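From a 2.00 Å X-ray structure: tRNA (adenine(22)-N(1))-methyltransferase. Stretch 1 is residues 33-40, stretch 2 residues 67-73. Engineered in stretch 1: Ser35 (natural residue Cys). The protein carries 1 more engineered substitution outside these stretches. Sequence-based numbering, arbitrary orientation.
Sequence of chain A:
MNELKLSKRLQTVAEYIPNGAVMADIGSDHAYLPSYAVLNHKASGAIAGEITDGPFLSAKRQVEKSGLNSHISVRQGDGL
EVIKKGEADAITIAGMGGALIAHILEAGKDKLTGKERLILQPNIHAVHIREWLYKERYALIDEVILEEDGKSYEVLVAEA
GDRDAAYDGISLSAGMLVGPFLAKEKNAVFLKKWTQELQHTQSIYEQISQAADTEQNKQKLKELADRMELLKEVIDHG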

# COMPACT_ATOMS: atom_id res chain seq x y z
N LEU A 33 2.04 15.10 3.51
CA LEU A 33 0.92 14.64 2.70
C LEU A 33 -0.38 15.25 3.19
O LEU A 33 -1.10 15.88 2.42
CB LEU A 33 0.84 13.12 2.72
CG LEU A 33 -0.44 12.50 2.17
CD1 LEU A 33 -0.62 12.83 0.70
CD2 LEU A 33 -0.42 11.00 2.37
N PRO A 34 -0.69 15.10 4.47
CA PRO A 34 -1.93 15.66 4.99
C PRO A 34 -1.96 17.19 4.92
O PRO A 34 -3.01 17.76 4.65
CB PRO A 34 -1.97 15.18 6.45
CG PRO A 34 -0.68 14.49 6.71
CD PRO A 34 -0.10 14.12 5.39
N SER A 35 -0.83 17.84 5.13
CA SER A 35 -0.78 19.28 5.06
C SER A 35 -1.08 19.69 3.63
O SER A 35 -1.83 20.61 3.37
CB SER A 35 0.60 19.80 5.47
OG SER A 35 0.80 19.71 6.87
N TYR A 36 -0.46 18.96 2.72
CA TYR A 36 -0.62 19.19 1.29
C TYR A 36 -2.07 18.99 0.86
O TYR A 36 -2.58 19.74 0.05
CB TYR A 36 0.29 18.26 0.50
CG TYR A 36 0.09 18.27 -0.99
CD1 TYR A 36 -0.94 17.55 -1.57
CD2 TYR A 36 0.93 18.98 -1.81
CE1 TYR A 36 -1.13 17.55 -2.93
CE2 TYR A 36 0.75 18.99 -3.18
CZ TYR A 36 -0.28 18.27 -3.73
OH TYR A 36 -0.46 18.28 -5.08
N ALA A 37 -2.71 17.96 1.40
CA ALA A 37 -4.08 17.64 1.04
C ALA A 37 -5.08 18.67 1.51
O ALA A 37 -5.98 19.06 0.78
CB ALA A 37 -4.46 16.26 1.56
N VAL A 38 -4.90 19.12 2.74
CA VAL A 38 -5.77 20.12 3.34
C VAL A 38 -5.57 21.48 2.69
O VAL A 38 -6.52 22.18 2.39
CB VAL A 38 -5.55 20.20 4.85
CG1 VAL A 38 -6.30 21.37 5.45
CG2 VAL A 38 -5.98 18.90 5.49
N LEU A 39 -4.31 21.84 2.46
CA LEU A 39 -3.99 23.11 1.84
C LEU A 39 -4.55 23.20 0.42
O LEU A 39 -5.01 24.25 0.00
CB LEU A 39 -2.48 23.31 1.76
CG LEU A 39 -1.75 23.68 3.04
CD1 LEU A 39 -0.26 23.55 2.83
CD2 LEU A 39 -2.10 25.10 3.44
N ASN A 40 -4.49 22.10 -0.31
CA ASN A 40 -4.99 22.08 -1.66
C ASN A 40 -6.47 21.72 -1.69
O ASN A 40 -7.02 21.42 -2.73
CB ASN A 40 -4.20 21.10 -2.51
CG ASN A 40 -2.78 21.56 -2.73
OD1 ASN A 40 -2.43 22.04 -3.81
ND2 ASN A 40 -1.94 21.42 -1.71
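Stretch 2 (67-73) GLNSHIS

A helix can be held against a neighbouring segment without a single hydrogen bond between them, and the packing of residues 67–73 on residues 33–40 is a compact example. The first stretch is the end of a helix, with Val38 N bonded to Pro34 O and Leu39 N to Ser35 O. The second leaves a helix at Gly67, whose positive phi belongs to a Schellman motif, turns through a short loop, and enters a strand at Ile72. The loop closes on Leu68 O, which accepts from Ile72 N at 2.8 Å and from His71 N at 3.1 Å, so Leu68 and Ile72 are brought round to the same partner. From Leu68 to His71 the second stretch runs in the same general direction as the helix from Ser35 to Val38: Ser35 CA lies 7.2 Å from Leu68 CA, and Val38 CA 7.4 Å from His71 CA. Ile72 then reaches back toward Pro34 and Ser35.

Along the helix, contact begins at Pro34, whose carbonyl O is 3.8 Å from Ile72 CD1. Ser35, an engineered replacement for cysteine, meets two residues: its OG is 3.6 Å from Leu68 CD1, and its CA is 3.7 Å from Ile72 CD1. Tyr36 points away and Ala37 makes no contact, as expected when only part of a helix faces its partner. One turn beyond Pro34, Val38 points toward the second stretch and its t rotamer spreads the two methyls over different neighbours. CG1 approaches His71 CB at 3.8 Å, while CG2 lies 4.0 Å from Ile72 CG1. Leu39 starts sideways, but its end comes nearer, placing CD2 3.9 Å from Leu68 CD2. At Asn40 the helix is over; its ND2 turns back to Tyr36 O at 2.5 Å, a hydrogen bond within the stretch.

No hydrogen bond crosses between the stretches. The 281 Å² they bury, summed over both sides, rests chiefly on Val38, Leu68 and Ile72.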

# COMPACT_ATOMS: atom_id res chain seq x y z
N GLY A 67 0.43 26.54 10.56
CA GLY A 67 -0.84 27.11 10.98
C GLY A 67 -2.00 26.26 10.50
O GLY A 67 -3.05 26.78 10.13
N LEU A 68 -1.82 24.95 10.52
CA LEU A 68 -2.86 24.02 10.10
C LEU A 68 -3.44 23.26 11.28
O LEU A 68 -4.16 22.29 11.11
CB LEU A 68 -2.29 23.04 9.08
CG LEU A 68 -1.97 23.63 7.72
CD1 LEU A 68 -1.25 22.61 6.86
CD2 LEU A 68 -3.23 24.11 7.05
N ASN A 69 -3.12 23.73 12.47
CA ASN A 69 -3.61 23.11 13.69
C ASN A 69 -5.13 23.00 13.69
O ASN A 69 -5.68 22.06 14.22
CB ASN A 69 -3.13 23.91 14.90
CG ASN A 69 -3.47 23.25 16.21
OD1 ASN A 69 -4.13 22.21 16.24
ND2 ASN A 69 -3.02 23.84 17.30
N SER A 70 -5.79 23.98 13.09
CA SER A 70 -7.25 24.03 13.04
C SER A 70 -7.93 22.93 12.22
O SER A 70 -9.08 22.60 12.46
CB SER A 70 -7.70 25.38 12.48
OG SER A 70 -7.54 25.39 11.08
N HIS A 71 -7.21 22.38 11.25
CA HIS A 71 -7.77 21.34 10.40
C HIS A 71 -7.00 20.04 10.48
O HIS A 71 -7.45 19.04 9.95
CB HIS A 71 -7.77 21.80 8.94
CG HIS A 71 -8.68 22.96 8.66
ND1 HIS A 71 -8.28 24.26 8.81
CD2 HIS A 71 -9.96 23.00 8.23
CE1 HIS A 71 -9.27 25.07 8.49
NE2 HIS A 71 -10.30 24.33 8.14
N ILE A 72 -5.85 20.05 11.13
CA ILE A 72 -5.04 18.85 11.24
C ILE A 72 -4.72 18.48 12.67
O ILE A 72 -4.25 19.29 13.45
CB ILE A 72 -3.72 19.00 10.46
CG1 ILE A 72 -4.02 19.26 8.99
CG2 ILE A 72 -2.88 17.75 10.61
CD1 ILE A 72 -2.81 19.22 8.10
N SER A 73 -4.98 17.22 13.00
CA SER A 73 -4.73 16.70 14.32
C SER A 73 -3.63 15.66 14.29
O SER A 73 -3.83 14.57 13.79
CB SER A 73 -6.01 16.08 14.88
OG SER A 73 -5.77 15.45 16.12